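Local coordinates for putative HMP/thiamine permease protein YkoE (Bacillus subtilis, PDB 5EDL) that probably carries thiamine or its hydroxymethylpyrimidine precursor across the membrane as the substrate-binding S component of an ECF-type vitamin transporter, at residues A[10-14]-A[66-71]; A[114-119]-A[154-160]. All blocks are in the same frame, centred on the assembly; numbering follows the deposited sequence.

Contact 1. Residues A[10-14]-A[66-71]; sequences MSVIS and VSEIIA
Two transmembrane alpha-helical segments, 10-14 and 66-71, run in broadly the same direction, their short axes crossing at -45° and closing to 8.6 Å. Both keep regular helical backbone angles, near -60/-42, and the CA atoms come nearest at Ser14 and Ala71, 4.3 Å apart. Met10 starts the interface: an extended t, t side chain ending in chi3 p carries its thioether across, so that CE lies 3.6 Å from Val66 CG1 and SD 3.7 Å from Ser67 N, a flexible apolar filler where the helices diverge. Ser11 sits at the flank, its OG 3.9 Å from Ile70 CD1 while it hydrogen-bonds back to the carbonyl of Ile7. The CA-to-CB bond of Ser14 points toward the partner. In rotamer m, its OG can donate either to Ser67 O across the interface (2.9 Å) or to Met10 O one turn back (3.0 Å). Its CB rests 3.4 Å from Ile70 CG2, and its carbonyl O receives a CA-H...O contact from Ala71 CA at 3.5 Å. Small residues thus sit where the backbones come closest, and bulkier Met10, Val66 and Ile70 fill the space toward the start of the segments, an ordinary packing of membrane helices. Helix 49-58 adjoins both partners, Ile58 touching Met10 and Ala54 touching Ser67, while on the far side of helix 63-77 Glu68 faces the bound thiamine and hydrogen-bonds Tyr21 of helix 4-35 and Gln93 of helix 85-103.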
loop_
_atom_site.group_PDB
_atom_site.type_symbol
_atom_site.label_atom_id
_atom_site.label_comp_id
_atom_site.label_asym_id
_atom_site.label_seq_id
_atom_site.Cartn_x
_atom_site.Cartn_y
_atom_site.Cartn_z
ATOM N N MET A 10 -7.930 -10.299 -4.235
ATOM C CA MET A 10 -7.662 -9.101 -3.464
ATOM C C MET A 10 -7.692 -9.423 -1.969
ATOM O O MET A 10 -6.850 -8.964 -1.208
ATOM C CB MET A 10 -8.660 -7.992 -3.794
ATOM C CG MET A 10 -8.393 -6.742 -2.971
ATOM S SD MET A 10 -9.565 -5.406 -3.166
ATOM C CE MET A 10 -11.131 -6.213 -2.830
ATOM N N SER A 11 -8.653 -10.245 -1.566
ATOM C CA SER A 11 -8.783 -10.651 -0.174
ATOM C C SER A 11 -7.600 -11.487 0.308
ATOM O O SER A 11 -7.098 -11.277 1.413
ATOM C CB SER A 11 -10.080 -11.436 0.028
ATOM O OG SER A 11 -11.207 -10.620 -0.220
ATOM N N VAL A 12 -7.157 -12.446 -0.501
ATOM C CA VAL A 12 -6.034 -13.271 -0.077
ATOM C C VAL A 12 -4.789 -12.415 0.133
ATOM O O VAL A 12 -4.078 -12.594 1.114
ATOM C CB VAL A 12 -5.730 -14.411 -1.076
ATOM C CG1 VAL A 12 -6.993 -15.213 -1.355
ATOM C CG2 VAL A 12 -5.134 -13.872 -2.354
ATOM N N ILE A 13 -4.539 -11.474 -0.773
ATOM C CA ILE A 13 -3.404 -10.565 -0.633
ATOM C C ILE A 13 -3.510 -9.713 0.642
ATOM O O ILE A 13 -2.519 -9.509 1.339
ATOM C CB ILE A 13 -3.271 -9.636 -1.856
ATOM C CG1 ILE A 13 -2.945 -10.452 -3.109
ATOM C CG2 ILE A 13 -2.190 -8.581 -1.620
ATOM C CD1 ILE A 13 -1.614 -11.177 -3.037
ATOM N N SER A 14 -4.716 -9.235 0.941
ATOM C CA SER A 14 -4.957 -8.411 2.127
ATOM C C SER A 14 -4.661 -9.178 3.398
ATOM O O SER A 14 -4.062 -8.653 4.346
ATOM C CB SER A 14 -6.406 -7.915 2.161
ATOM O OG SER A 14 -6.664 -7.051 1.080
ATOM N N VAL A 66 -10.308 -0.748 -0.670
ATOM C CA VAL A 66 -10.870 -1.940 -0.056
ATOM C C VAL A 66 -9.802 -2.922 0.404
ATOM O O VAL A 66 -9.902 -3.475 1.490
ATOM C CB VAL A 66 -11.841 -2.672 -1.001
ATOM C CG1 VAL A 66 -12.385 -3.921 -0.311
ATOM C CG2 VAL A 66 -12.990 -1.747 -1.393
ATOM N N SER A 67 -8.773 -3.130 -0.401
ATOM C CA SER A 67 -7.697 -4.030 0.002
ATOM C C SER A 67 -7.064 -3.596 1.346
ATOM O O SER A 67 -6.790 -4.431 2.195
ATOM C CB SER A 67 -6.633 -4.103 -1.089
ATOM O OG SER A 67 -6.002 -2.846 -1.267
ATOM N N GLU A 68 -6.836 -2.295 1.526
ATOM C CA GLU A 68 -6.223 -1.780 2.750
ATOM C C GLU A 68 -7.169 -1.942 3.954
ATOM O O GLU A 68 -6.725 -2.239 5.063
ATOM C CB GLU A 68 -5.825 -0.304 2.561
ATOM C CG GLU A 68 -5.114 0.383 3.755
ATOM C CD GLU A 68 -3.658 -0.054 3.962
ATOM O OE1 GLU A 68 -3.166 -0.950 3.239
ATOM O OE2 GLU A 68 -3.007 0.491 4.874
ATOM N N ILE A 69 -8.463 -1.720 3.736
ATOM C CA ILE A 69 -9.452 -1.935 4.787
ATOM C C ILE A 69 -9.423 -3.390 5.262
ATOM O O ILE A 69 -9.359 -3.657 6.473
ATOM C CB ILE A 69 -10.870 -1.559 4.320
ATOM C CG1 ILE A 69 -10.979 -0.040 4.156
ATOM C CG2 ILE A 69 -11.948 -2.093 5.309
ATOM C CD1 ILE A 69 -12.234 0.402 3.457
ATOM N N ILE A 70 -9.448 -4.328 4.321
ATOM C CA ILE A 70 -9.415 -5.744 4.679
ATOM C C ILE A 70 -8.118 -6.109 5.422
ATOM O O ILE A 70 -8.154 -6.820 6.433
ATOM C CB ILE A 70 -9.564 -6.640 3.438
ATOM C CG1 ILE A 70 -10.950 -6.445 2.803
ATOM C CG2 ILE A 70 -9.344 -8.092 3.810
ATOM C CD1 ILE A 70 -11.064 -7.021 1.380
ATOM N N ALA A 71 -6.983 -5.630 4.915
ATOM C CA ALA A 71 -5.708 -5.872 5.573
ATOM C C ALA A 71 -5.714 -5.325 7.018
ATOM O O ALA A 71 -5.237 -5.983 7.929
ATOM C CB ALA A 71 -4.549 -5.248 4.762
#

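Contact 2. Residues A[114-119]-A[154-160]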
loop_
_atom_site.group_PDB
_atom_site.type_symbol
_atom_site.label_atom_id
_atom_site.label_comp_id
_atom_site.label_asym_id
_atom_site.label_seq_id
_atom_site.Cartn_x
_atom_site.Cartn_y
_atom_site.Cartn_z
ATOM N N LEU A 114 2.217 5.066 -8.906
ATOM C CA LEU A 114 2.244 4.172 -7.749
ATOM C C LEU A 114 2.908 4.869 -6.553
ATOM O O LEU A 114 2.437 4.767 -5.415
ATOM C CB LEU A 114 2.983 2.870 -8.084
ATOM C CG LEU A 114 2.439 2.058 -9.272
ATOM C CD1 LEU A 114 3.179 0.731 -9.385
ATOM C CD2 LEU A 114 0.938 1.829 -9.145
ATOM N N MET A 115 3.994 5.585 -6.820
ATOM C CA MET A 115 4.707 6.289 -5.758
ATOM C C MET A 115 3.854 7.412 -5.167
ATOM O O MET A 115 3.784 7.550 -3.943
ATOM C CB MET A 115 6.041 6.830 -6.266
ATOM C CG MET A 115 7.093 5.743 -6.495
ATOM S SD MET A 115 8.674 6.470 -6.974
ATOM C CE MET A 115 9.749 5.044 -6.879
ATOM N N LEU A 116 3.188 8.182 -6.031
ATOM C CA LEU A 116 2.222 9.183 -5.590
ATOM C C LEU A 116 1.117 8.584 -4.721
ATOM O O LEU A 116 0.668 9.199 -3.770
ATOM C CB LEU A 116 1.578 9.866 -6.792
ATOM C CG LEU A 116 1.588 11.382 -6.909
ATOM C CD1 LEU A 116 2.839 12.006 -6.305
ATOM C CD2 LEU A 116 1.447 11.757 -8.386
ATOM N N ALA A 117 0.648 7.408 -5.100
ATOM C CA ALA A 117 -0.398 6.729 -4.352
ATOM C C ALA A 117 0.103 6.410 -2.933
ATOM O O ALA A 117 -0.595 6.667 -1.951
ATOM C CB ALA A 117 -0.829 5.457 -5.089
ATOM N N GLY A 118 1.315 5.858 -2.847
ATOM C CA GLY A 118 1.996 5.664 -1.577
ATOM C C GLY A 118 2.049 6.952 -0.764
ATOM O O GLY A 118 1.714 6.957 0.426
ATOM N N MET A 119 2.451 8.046 -1.411
ATOM C CA MET A 119 2.540 9.352 -0.753
ATOM C C MET A 119 1.174 9.886 -0.316
ATOM O O MET A 119 1.074 10.613 0.679
ATOM C CB MET A 119 3.224 10.358 -1.678
ATOM C CG MET A 119 4.704 10.041 -1.894
ATOM S SD MET A 119 5.485 10.920 -3.270
ATOM C CE MET A 119 5.183 12.612 -2.776
ATOM N N GLY A 154 6.644 6.053 1.855
ATOM C CA GLY A 154 5.461 5.738 1.076
ATOM C C GLY A 154 5.810 5.544 -0.402
ATOM O O GLY A 154 5.340 4.611 -1.043
ATOM N N ALA A 155 6.644 6.424 -0.942
ATOM C CA ALA A 155 7.038 6.318 -2.351
ATOM C C ALA A 155 7.814 5.010 -2.587
ATOM O O ALA A 155 7.568 4.307 -3.571
ATOM C CB ALA A 155 7.873 7.527 -2.768
ATOM N N LEU A 156 8.706 4.668 -1.655
ATOM C CA LEU A 156 9.623 3.551 -1.860
ATOM C C LEU A 156 9.106 2.187 -1.373
ATOM O O LEU A 156 9.200 1.203 -2.103
ATOM C CB LEU A 156 10.967 3.849 -1.198
ATOM C CG LEU A 156 11.721 5.050 -1.766
ATOM C CD1 LEU A 156 13.045 5.268 -1.028
ATOM C CD2 LEU A 156 11.946 4.917 -3.258
ATOM N N LEU A 157 8.581 2.126 -0.149
ATOM C CA LEU A 157 8.162 0.854 0.445
ATOM C C LEU A 157 6.745 0.450 0.066
ATOM O O LEU A 157 6.372 -0.703 0.218
ATOM C CB LEU A 157 8.274 0.905 1.973
ATOM C CG LEU A 157 9.688 1.093 2.528
ATOM C CD1 LEU A 157 9.687 0.933 4.054
ATOM C CD2 LEU A 157 10.656 0.128 1.860
ATOM N N ALA A 158 5.948 1.401 -0.406
ATOM C CA ALA A 158 4.634 1.059 -0.928
ATOM C C ALA A 158 4.651 1.085 -2.457
ATOM O O ALA A 158 4.390 0.064 -3.093
ATOM C CB ALA A 158 3.572 1.988 -0.383
ATOM N N GLY A 159 4.988 2.232 -3.040
ATOM C CA GLY A 159 4.963 2.384 -4.489
ATOM C C GLY A 159 5.948 1.481 -5.229
ATOM O O GLY A 159 5.547 0.624 -6.017
ATOM N N LEU A 160 7.237 1.672 -4.980
ATOM C CA LEU A 160 8.265 0.904 -5.674
ATOM C C LEU A 160 8.287 -0.574 -5.254
ATOM O O LEU A 160 8.320 -1.466 -6.097
ATOM C CB LEU A 160 9.649 1.522 -5.438
ATOM C CG LEU A 160 10.827 0.812 -6.125
ATOM C CD1 LEU A 160 10.678 0.865 -7.645
ATOM C CD2 LEU A 160 12.148 1.439 -5.718
#
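Met115 stretches its long, nearly straight side chain over the flank of segment 154-160: CG lies 3.3 Å from Ala155 O, CB 4.0 Å from Ala155 CB, and the terminal CE reaches Leu160 CB at 3.8 Å and Leu156 CD2 at 4.2 Å. An unbranched thioether suits this role, since it can follow the curved helix surface. Beneath it the backbones themselves meet. The axes approach to 7.3 Å and cross at 118°, a steep, partly antiparallel crossing made possible by three glycines. Gly118 CA lies 3.5 Å from Gly154 O in a CA-H...O contact, and Gly159 CA lies 3.6 Å from Leu114 O; a beta carbon on any of the three would clash with the opposite backbone. No conventional hydrogen bond joins the segments. The helix of 154-160 widens into a pi-type turn, where Gly159 N bonds Gly154 O at 3.1 Å and Leu160 N bonds Ala155 O at 3.0 Å. One turn on from Met115, along the same flank, Met119 CG touches Ala155 CB at 4.1 Å. This is glycine-mediated transmembrane packing. Helix 111-132 is also lined by helix 85-103, where Phe101 touches Leu114 and Ala117, while Lys163 and Leu151, also of helix 140-170, touch Leu114 and Met119 respectively.

How the contacts relate
Contact 1 and contact 2 share no helix: the first joins 4-35 to 63-77, the second 111-132 to 140-170. Their centres are about 17 Å apart and their nearest atoms about 8 Å, so they do not touch. Each is partly buried, but only contact 2 has exposed residues among those that touch, Leu156 and Leu160. The tighter crossing, contact 2, depends on glycine backbones beneath a methionine cover; the wider contact 1 uses a serine hydroxyl and packed aliphatic groups. Contact 1 also lies nearer the vitamin, since Glu68 of its second segment belongs to the thiamine pocket, whereas contact 2 is helix packing away from that site.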